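Local coordinates for protein formate dehydrogenase (Staphylococcus aureus, PDB 6TTB) that probably catalyses the NAD-dependent oxidation of formate to carbon dioxide, with NAD bound between two domains built on parallel sheets, at residues K34-F39 with P85-I90; K60-E65 with I343-F348; A284-L289 with H311-M316. All blocks are in the same frame, centred on the assembly; numbering follows the deposited sequence.

Interaction 1: K34-F39 with P85-I90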
loop_
_atom_site.group_PDB
_atom_site.type_symbol
_atom_site.label_atom_id
_atom_site.label_comp_id
_atom_site.label_asym_id
_atom_site.label_seq_id
_atom_site.Cartn_x
_atom_site.Cartn_y
_atom_site.Cartn_z
ATOM N N LYS A 34 -10.714 42.050 -4.582
ATOM C CA LYS A 34 -10.447 41.202 -5.740
ATOM C C LYS A 34 -9.640 40.000 -5.291
ATOM O O LYS A 34 -8.639 40.156 -4.611
ATOM C CB LYS A 34 -9.765 41.980 -6.849
ATOM C CG LYS A 34 -9.226 41.172 -8.011
ATOM C CD LYS A 34 -7.892 41.718 -8.420
ATOM C CE LYS A 34 -7.529 41.393 -9.841
ATOM N NZ LYS A 34 -7.552 42.609 -10.669
ATOM N N ILE A 35 -10.164 38.812 -5.592
ATOM C CA ILE A 35 -9.677 37.533 -5.105
ATOM C C ILE A 35 -9.151 36.749 -6.290
ATOM O O ILE A 35 -9.900 36.439 -7.204
ATOM C CB ILE A 35 -10.807 36.695 -4.438
ATOM C CG1 ILE A 35 -11.251 37.226 -3.067
ATOM C CG2 ILE A 35 -10.317 35.260 -4.298
ATOM C CD1 ILE A 35 -11.484 38.693 -3.011
ATOM N N VAL A 36 -7.905 36.329 -6.204
ATOM C CA VAL A 36 -7.302 35.597 -7.308
ATOM C C VAL A 36 -7.043 34.172 -6.856
ATOM O O VAL A 36 -6.556 33.939 -5.706
ATOM C CB VAL A 36 -6.000 36.242 -7.785
ATOM C CG1 VAL A 36 -5.761 35.973 -9.224
ATOM C CG2 VAL A 36 -5.994 37.711 -7.557
ATOM N N ALA A 37 -7.365 33.216 -7.751
ATOM C CA ALA A 37 -7.157 31.824 -7.395
ATOM C C ALA A 37 -6.355 31.116 -8.485
ATOM O O ALA A 37 -6.534 31.428 -9.690
ATOM C CB ALA A 37 -8.479 31.168 -7.128
ATOM N N LEU A 38 -5.420 30.234 -8.051
ATOM C CA LEU A 38 -4.804 29.321 -8.967
ATOM C C LEU A 38 -5.097 27.883 -8.568
ATOM O O LEU A 38 -4.787 27.409 -7.465
ATOM C CB LEU A 38 -3.312 29.560 -9.100
ATOM C CG LEU A 38 -2.645 28.555 -10.046
ATOM C CD1 LEU A 38 -2.903 28.929 -11.530
ATOM C CD2 LEU A 38 -1.157 28.416 -9.758
ATOM N N PHE A 39 -5.653 27.170 -9.528
ATOM C CA PHE A 39 -6.128 25.840 -9.317
ATOM C C PHE A 39 -5.728 24.988 -10.504
ATOM O O PHE A 39 -5.549 25.493 -11.611
ATOM C CB PHE A 39 -7.620 25.911 -9.221
ATOM C CG PHE A 39 -8.105 26.552 -7.961
ATOM C CD1 PHE A 39 -7.491 26.304 -6.761
ATOM C CD2 PHE A 39 -9.300 27.245 -7.945
ATOM C CE1 PHE A 39 -8.054 26.745 -5.574
ATOM C CE2 PHE A 39 -9.829 27.744 -6.763
ATOM C CZ PHE A 39 -9.214 27.477 -5.584
ATOM N N PRO A 85 -0.825 43.876 -9.191
ATOM C CA PRO A 85 -1.090 45.281 -8.848
ATOM C C PRO A 85 -2.327 45.503 -8.012
ATOM O O PRO A 85 -2.482 46.588 -7.436
ATOM C CB PRO A 85 -1.277 45.978 -10.198
ATOM C CG PRO A 85 -0.388 45.165 -11.108
ATOM C CD PRO A 85 -0.546 43.722 -10.638
ATOM N N ASP A 86 -3.227 44.497 -7.968
ATOM C CA ASP A 86 -4.555 44.777 -7.444
ATOM C C ASP A 86 -5.157 43.587 -6.705
ATOM O O ASP A 86 -6.073 43.748 -5.920
ATOM C CB ASP A 86 -5.470 45.442 -8.470
ATOM C CG ASP A 86 -5.308 44.900 -9.882
ATOM O OD1 ASP A 86 -4.512 43.938 -10.048
ATOM O OD2 ASP A 86 -6.032 45.400 -10.804
ATOM N N MET A 87 -4.569 42.425 -6.830
ATOM C CA MET A 87 -5.145 41.350 -6.053
ATOM C C MET A 87 -5.163 41.718 -4.562
ATOM O O MET A 87 -4.196 42.248 -4.033
ATOM C CB MET A 87 -4.405 40.046 -6.295
ATOM C CG MET A 87 -3.061 40.005 -5.714
ATOM S SD MET A 87 -2.209 38.431 -6.140
ATOM C CE MET A 87 -0.989 38.491 -4.837
ATOM N N ASP A 88 -6.299 41.453 -3.904
ATOM C CA ASP A 88 -6.481 41.698 -2.470
ATOM C C ASP A 88 -6.138 40.426 -1.686
ATOM O O ASP A 88 -5.693 40.479 -0.539
ATOM C CB ASP A 88 -7.934 42.028 -2.170
ATOM C CG ASP A 88 -8.290 43.469 -2.439
ATOM O OD1 ASP A 88 -8.668 43.796 -3.614
ATOM O OD2 ASP A 88 -8.234 44.235 -1.491
ATOM N N VAL A 89 -6.374 39.279 -2.320
ATOM C CA VAL A 89 -6.242 37.986 -1.673
ATOM C C VAL A 89 -5.837 36.977 -2.735
ATOM O O VAL A 89 -6.466 36.892 -3.807
ATOM C CB VAL A 89 -7.563 37.532 -1.009
ATOM C CG1 VAL A 89 -7.440 36.103 -0.526
ATOM C CG2 VAL A 89 -8.027 38.461 0.116
ATOM N N ILE A 90 -4.785 36.216 -2.446
ATOM C CA ILE A 90 -4.394 35.159 -3.353
ATOM C C ILE A 90 -4.767 33.810 -2.714
ATOM O O ILE A 90 -4.795 33.664 -1.459
ATOM C CB ILE A 90 -2.899 35.247 -3.651
ATOM C CG1 ILE A 90 -2.454 34.190 -4.665
ATOM C CG2 ILE A 90 -2.076 35.193 -2.346
ATOM C CD1 ILE A 90 -2.824 34.528 -6.108
#

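Interaction 2: K60-E65 with I343-F348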
loop_
_atom_site.group_PDB
_atom_site.type_symbol
_atom_site.label_atom_id
_atom_site.label_comp_id
_atom_site.label_asym_id
_atom_site.label_seq_id
_atom_site.Cartn_x
_atom_site.Cartn_y
_atom_site.Cartn_z
ATOM N N LYS A 60 -16.815 31.043 -7.078
ATOM C CA LYS A 60 -17.267 31.979 -8.096
ATOM C C LYS A 60 -18.535 32.634 -7.640
ATOM O O LYS A 60 -18.572 33.835 -7.529
ATOM C CB LYS A 60 -17.636 31.223 -9.360
ATOM C CG LYS A 60 -17.886 32.032 -10.635
ATOM C CD LYS A 60 -17.615 30.993 -11.715
ATOM C CE LYS A 60 -16.900 29.757 -11.092
ATOM N NZ LYS A 60 -16.176 28.914 -12.087
ATOM N N THR A 61 -19.588 31.830 -7.445
ATOM C CA THR A 61 -20.838 32.272 -6.860
ATOM C C THR A 61 -20.625 32.787 -5.442
ATOM O O THR A 61 -21.043 33.889 -5.124
ATOM C CB THR A 61 -21.907 31.171 -6.904
ATOM O OG1 THR A 61 -21.347 30.096 -7.640
ATOM C CG2 THR A 61 -23.186 31.582 -7.621
ATOM N N PHE A 62 -19.926 32.028 -4.598
ATOM C CA PHE A 62 -19.756 32.444 -3.215
ATOM C C PHE A 62 -19.183 33.845 -3.163
ATOM O O PHE A 62 -19.573 34.634 -2.321
ATOM C CB PHE A 62 -18.812 31.518 -2.474
ATOM C CG PHE A 62 -18.491 31.997 -1.085
ATOM C CD1 PHE A 62 -17.495 32.926 -0.868
ATOM C CD2 PHE A 62 -19.204 31.538 -0.001
ATOM C CE1 PHE A 62 -17.217 33.400 0.409
ATOM C CE2 PHE A 62 -18.907 31.984 1.269
ATOM C CZ PHE A 62 -17.926 32.936 1.471
ATOM N N LEU A 63 -18.221 34.133 -4.043
ATOM C CA LEU A 63 -17.563 35.442 -4.070
ATOM C C LEU A 63 -18.400 36.451 -4.844
ATOM O O LEU A 63 -18.667 37.524 -4.351
ATOM C CB LEU A 63 -16.169 35.311 -4.694
ATOM C CG LEU A 63 -15.106 34.734 -3.761
ATOM C CD1 LEU A 63 -13.752 34.673 -4.434
ATOM C CD2 LEU A 63 -15.042 35.528 -2.484
ATOM N N GLU A 64 -18.738 36.122 -6.090
ATOM C CA GLU A 64 -19.500 37.018 -6.950
ATOM C C GLU A 64 -20.908 37.245 -6.379
ATOM O O GLU A 64 -21.696 37.961 -6.953
ATOM C CB GLU A 64 -19.552 36.478 -8.392
ATOM C CG GLU A 64 -18.232 36.630 -9.176
ATOM C CD GLU A 64 -18.144 35.899 -10.530
ATOM O OE1 GLU A 64 -18.988 36.178 -11.445
ATOM O OE2 GLU A 64 -17.238 35.054 -10.681
ATOM N N GLU A 65 -21.198 36.662 -5.233
ATOM C CA GLU A 65 -22.493 36.827 -4.605
ATOM C C GLU A 65 -22.386 37.853 -3.509
ATOM O O GLU A 65 -23.363 38.132 -2.848
ATOM C CB GLU A 65 -22.866 35.566 -3.842
ATOM C CG GLU A 65 -24.354 35.329 -3.750
ATOM C CD GLU A 65 -24.698 33.856 -3.965
ATOM O OE1 GLU A 65 -24.834 33.130 -2.957
ATOM O OE2 GLU A 65 -24.724 33.413 -5.149
ATOM N N ILE A 343 -12.889 31.016 6.094
ATOM C CA ILE A 343 -11.834 32.010 6.227
ATOM C C ILE A 343 -12.291 33.318 5.591
ATOM O O ILE A 343 -12.313 34.350 6.263
ATOM C CB ILE A 343 -10.545 31.474 5.585
ATOM C CG1 ILE A 343 -9.713 30.671 6.592
ATOM C CG2 ILE A 343 -9.748 32.576 4.917
ATOM C CD1 ILE A 343 -8.998 29.475 5.975
ATOM N N LEU A 344 -12.598 33.265 4.277
ATOM C CA LEU A 344 -13.002 34.437 3.508
ATOM C C LEU A 344 -14.159 35.171 4.203
ATOM O O LEU A 344 -14.247 36.391 4.140
ATOM C CB LEU A 344 -13.422 33.997 2.122
ATOM C CG LEU A 344 -12.342 33.349 1.270
ATOM C CD1 LEU A 344 -12.910 32.955 -0.084
ATOM C CD2 LEU A 344 -11.174 34.272 1.069
ATOM N N GLU A 345 -15.060 34.419 4.843
ATOM C CA GLU A 345 -16.178 35.005 5.565
ATOM C C GLU A 345 -15.625 35.853 6.738
ATOM O O GLU A 345 -15.738 37.093 6.743
ATOM C CB GLU A 345 -17.161 33.887 5.939
ATOM C CG GLU A 345 -18.577 34.357 6.132
ATOM C CD GLU A 345 -19.177 35.033 4.919
ATOM O OE1 GLU A 345 -19.737 34.318 4.097
ATOM O OE2 GLU A 345 -19.058 36.284 4.793
ATOM N N ARG A 346 -14.906 35.199 7.660
ATOM C CA ARG A 346 -14.272 35.924 8.752
ATOM C C ARG A 346 -13.437 37.109 8.221
ATOM O O ARG A 346 -13.566 38.232 8.686
ATOM C CB ARG A 346 -13.399 34.980 9.571
ATOM C CG ARG A 346 -14.131 33.751 10.059
ATOM C CD ARG A 346 -13.350 33.119 11.191
ATOM N NE ARG A 346 -13.911 31.801 11.516
ATOM C CZ ARG A 346 -13.881 31.264 12.727
ATOM N NH1 ARG A 346 -13.240 31.878 13.716
ATOM N NH2 ARG A 346 -14.408 30.082 12.929
ATOM N N PHE A 347 -12.570 36.853 7.244
ATOM C CA PHE A 347 -11.779 37.926 6.672
ATOM C C PHE A 347 -12.661 39.130 6.369
ATOM O O PHE A 347 -12.342 40.230 6.787
ATOM C CB PHE A 347 -11.058 37.454 5.411
ATOM C CG PHE A 347 -10.152 38.489 4.804
ATOM C CD1 PHE A 347 -9.150 39.060 5.547
ATOM C CD2 PHE A 347 -10.392 38.984 3.538
ATOM C CE1 PHE A 347 -8.362 40.057 5.028
ATOM C CE2 PHE A 347 -9.646 40.030 3.032
ATOM C CZ PHE A 347 -8.635 40.560 3.784
ATOM N N PHE A 348 -13.762 38.915 5.631
ATOM C CA PHE A 348 -14.497 40.013 5.052
ATOM C C PHE A 348 -15.217 40.746 6.142
ATOM O O PHE A 348 -15.729 41.828 5.892
ATOM C CB PHE A 348 -15.612 39.579 4.122
ATOM C CG PHE A 348 -15.144 38.951 2.857
ATOM C CD1 PHE A 348 -14.049 39.474 2.170
ATOM C CD2 PHE A 348 -15.743 37.799 2.364
ATOM C CE1 PHE A 348 -13.575 38.863 1.000
ATOM C CE2 PHE A 348 -15.313 37.230 1.152
ATOM C CZ PHE A 348 -14.221 37.752 0.475
#

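Interaction 3: A284-L289 with H311-M316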
loop_
_atom_site.group_PDB
_atom_site.type_symbol
_atom_site.label_atom_id
_atom_site.label_comp_id
_atom_site.label_asym_id
_atom_site.label_seq_id
_atom_site.Cartn_x
_atom_site.Cartn_y
_atom_site.Cartn_z
ATOM N N ALA A 284 20.544 12.544 -2.163
ATOM C CA ALA A 284 20.973 11.541 -1.214
ATOM C C ALA A 284 20.028 10.347 -1.287
ATOM O O ALA A 284 20.502 9.205 -1.249
ATOM C CB ALA A 284 21.029 12.117 0.160
ATOM N N LEU A 285 18.703 10.605 -1.444
ATOM C CA LEU A 285 17.743 9.527 -1.329
ATOM C C LEU A 285 17.872 8.598 -2.536
ATOM O O LEU A 285 17.711 7.387 -2.422
ATOM C CB LEU A 285 16.331 10.094 -1.267
ATOM C CG LEU A 285 15.244 9.038 -1.333
ATOM C CD1 LEU A 285 14.877 8.636 0.065
ATOM C CD2 LEU A 285 14.008 9.536 -2.068
ATOM N N VAL A 286 18.123 9.177 -3.704
ATOM C CA VAL A 286 18.487 8.407 -4.887
ATOM C C VAL A 286 19.690 7.494 -4.613
ATOM O O VAL A 286 19.555 6.265 -4.729
ATOM C CB VAL A 286 18.685 9.332 -6.083
ATOM C CG1 VAL A 286 19.258 8.605 -7.298
ATOM C CG2 VAL A 286 17.380 10.047 -6.390
ATOM N N GLU A 287 20.808 8.075 -4.105
ATOM C CA GLU A 287 22.027 7.295 -3.934
ATOM C C GLU A 287 21.768 6.174 -2.953
ATOM O O GLU A 287 22.123 5.039 -3.229
ATOM C CB GLU A 287 23.281 8.139 -3.676
ATOM N N ALA A 288 20.962 6.460 -1.937
ATOM C CA ALA A 288 20.526 5.467 -0.944
ATOM C C ALA A 288 19.743 4.286 -1.591
ATOM O O ALA A 288 20.016 3.104 -1.275
ATOM C CB ALA A 288 19.733 6.161 0.156
ATOM N N LEU A 289 18.782 4.593 -2.507
ATOM C CA LEU A 289 18.069 3.532 -3.201
ATOM C C LEU A 289 19.045 2.790 -4.133
ATOM O O LEU A 289 19.170 1.557 -4.074
ATOM C CB LEU A 289 16.882 4.101 -3.980
ATOM C CG LEU A 289 15.518 4.222 -3.267
ATOM C CD1 LEU A 289 15.509 3.566 -1.942
ATOM C CD2 LEU A 289 15.075 5.661 -3.153
ATOM N N HIS A 311 11.861 14.968 -12.623
ATOM C CA HIS A 311 12.351 14.839 -11.267
ATOM C C HIS A 311 12.868 13.411 -11.088
ATOM O O HIS A 311 12.149 12.442 -11.372
ATOM C CB HIS A 311 11.255 15.186 -10.290
ATOM C CG HIS A 311 11.705 15.444 -8.904
ATOM N ND1 HIS A 311 12.305 14.445 -8.133
ATOM C CD2 HIS A 311 11.609 16.592 -8.111
ATOM C CE1 HIS A 311 12.554 14.933 -6.899
ATOM N NE2 HIS A 311 12.133 16.309 -6.870
ATOM N N PRO A 312 14.103 13.211 -10.563
ATOM C CA PRO A 312 14.664 11.868 -10.452
ATOM C C PRO A 312 13.876 10.949 -9.501
ATOM O O PRO A 312 13.994 9.742 -9.570
ATOM C CB PRO A 312 16.078 12.106 -9.960
ATOM C CG PRO A 312 16.025 13.429 -9.208
ATOM C CD PRO A 312 14.892 14.218 -9.834
ATOM N N TRP A 313 13.038 11.522 -8.637
ATOM C CA TRP A 313 12.209 10.709 -7.749
ATOM C C TRP A 313 11.154 9.942 -8.544
ATOM O O TRP A 313 10.558 9.019 -8.037
ATOM C CB TRP A 313 11.558 11.562 -6.653
ATOM C CG TRP A 313 12.478 11.893 -5.517
ATOM C CD1 TRP A 313 13.802 11.585 -5.426
ATOM C CD2 TRP A 313 12.137 12.620 -4.314
ATOM N NE1 TRP A 313 14.324 12.094 -4.259
ATOM C CE2 TRP A 313 13.326 12.730 -3.553
ATOM C CE3 TRP A 313 10.940 13.104 -3.763
ATOM C CZ2 TRP A 313 13.362 13.376 -2.311
ATOM C CZ3 TRP A 313 10.986 13.815 -2.584
ATOM C CH2 TRP A 313 12.180 13.915 -1.853
ATOM N N ARG A 314 10.906 10.347 -9.792
ATOM C CA ARG A 314 9.834 9.724 -10.556
ATOM C C ARG A 314 10.292 8.361 -11.084
ATOM O O ARG A 314 9.524 7.439 -11.136
ATOM C CB ARG A 314 9.460 10.626 -11.729
ATOM C CG ARG A 314 8.992 12.017 -11.327
ATOM C CD ARG A 314 8.554 12.698 -12.617
ATOM N NE ARG A 314 7.783 13.944 -12.515
ATOM C CZ ARG A 314 6.442 14.030 -12.507
ATOM N NH1 ARG A 314 5.665 12.952 -12.562
ATOM N NH2 ARG A 314 5.891 15.212 -12.499
ATOM N N THR A 315 11.576 8.251 -11.393
ATOM C CA THR A 315 12.185 7.224 -12.233
ATOM C C THR A 315 13.044 6.336 -11.337
ATOM O O THR A 315 13.797 5.520 -11.840
ATOM C CB THR A 315 13.199 7.908 -13.192
ATOM O OG1 THR A 315 12.433 8.665 -14.099
ATOM C CG2 THR A 315 14.157 6.996 -13.943
ATOM N N MET A 316 13.156 6.670 -10.057
ATOM C CA MET A 316 14.262 6.066 -9.326
ATOM C C MET A 316 13.815 4.679 -8.885
ATOM O O MET A 316 12.613 4.439 -8.735
ATOM C CB MET A 316 14.761 6.934 -8.144
ATOM C CG MET A 316 13.864 6.856 -6.894
ATOM S SD MET A 316 13.846 8.285 -5.837
ATOM C CE MET A 316 12.445 7.941 -4.769
#

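Interaction 1: K34-F39 with P85-I90
Two neighbouring strands of a five-stranded parallel sheet meet here. The sheet belongs to the domain that, as in related D-2-hydroxyacid dehydrogenases, is probably the flavodoxin-like catalytic one. Strand 34-38 lies between 69-73 and 89-92, and residues 34-36 run beside 88-90. The side chains alternate. I35 and V89 share one face, where I35 CG1 meets V89 CB. V36 and I90 share the other, and I90 CD1 reaches back to V36 CB at 4.0 Å. V89 and I90 also touch strand 113-116. At the strand start K34 swings its CG anti to the backbone N (chi1 170°), and its chain bends at chi2 and chi4. It passes over M87 CA with CD and crosses D86 obliquely, and NZ forms a salt bridge with D86 OD2 at 3.2 Å. I35 pairs with V89 and V36 with I90, in parallel register. The straight bond from V36 N to V89 O (2.9 Å) runs nearly along the C=O axis. K34 O accepts D88 N at 2.8 Å, in the carbonyl plane, and a weak second bond from V89 N. The D88 carboxylate is held at both oxygens: OD2 bridges to K112, while OD1 takes K34 N at 2.9 Å from above the carboxylate plane.

Interaction 2: K60-E65 with I343-F348
F62, L63 and L344 bury the most surface where helix 59-64 packs beside the end of helix 330-348. Both helices pack on the five-stranded parallel sheet that contains strand 34-38: L63 also touches F70, and L344 touches I91 and I115. The short segments run almost parallel, 8° apart, with axes 12.1 Å from each other. F62 points its CB toward the second helix, with CG anti to the backbone N (chi1 174°). Its ring extends across the gap and meets L344 CB through CE1 at 4.2 Å. L63 sets off alongside, and its CD2 bends inward to L344 CD1 at 4.1 Å. The same methyl lies at the edge of the F348 ring, 3.8 Å from CZ. F62 CE1 also approaches that edge. The F348 ring also stacks with H68. On the outer side, E345 OE1 sits 3.5 Å from F62 CZ, with carboxylate and ring planes 53° apart. This oxygen forms a salt bridge with R66, which also makes a cation-pi contact with F62. The chemistry is therefore apolar between the helices, with a charged pair beside the F62 ring. Dispersion and desolvation should supply most of the attraction between the two segments.

Interaction 3: A284-L289 with H311-M316
This contact belongs to the Rossmann-type NAD-binding domain of the D-2-hydroxyacid dehydrogenase family. Helix 282-291 packs against the loop that leads from strand 294-299 to strand 319-321. Residues 284-289 offer L285, V286 and L289; the loop answers with P312, W313 and M316. L285 meets the indole face. Its CG stands anti to the backbone N, and CD2 lies over one face of the W313 indole. This is a CH-pi contact, 3.8 Å from the centroid of the five-membered ring and 29° off the ring normal. The methyl is offset toward the rim, near the NE1 side. H311 CE1 covers the opposite face, so the indole is sandwiched between a leucine methyl and an imidazole edge atom. V286 comes from another direction. Its CG2 lies near the ring plane, at the edge, 4.0 Å from W313 CD1. The same methyl also touches P312 CB and M316 SD.

M316 places its CG in the crowded position between backbone N and carbonyl carbon (chi1 78°). Beyond CG the chain is extended, which brings CE against methyls of two leucines. CE lies 3.5 Å from L285 CD2 and 3.8 Å from L289 CD2. Y297 of strand 294-299 touches all three of these side chains.

W313 NE1 donates to R282 O, in the first turn of the same helix, which limits how the indole can turn. R314 hydrogen-bonds through NH1 and NH2 to the carbonyl oxygens of S169 and E173 of the second subunit. Within the loop, W313 N donates to H311 ND1 at 3.1 Å, only 1° out of the imidazole plane.

Overall arrangement
From the N terminus, strand 34-38 comes first and is followed by helix 59-64. After strand 69-73, interaction 1 closes at 85-90, where strand 89-92 begins beside 34-38. Interaction 2 opens inside that loop, at 60-65, and closes only at 343-348, so the two cross. They also touch, with I35 against L63 and V89 against F347. Together they join the sheet of the first domain to one early helix and to the last helix of the chain. Interaction 3 opens and closes between the ends of interaction 2, after interaction 1 is complete. It lies in the NAD-binding domain, its centre 42 Å from that of interaction 2, on the opposite side of the chain's centre.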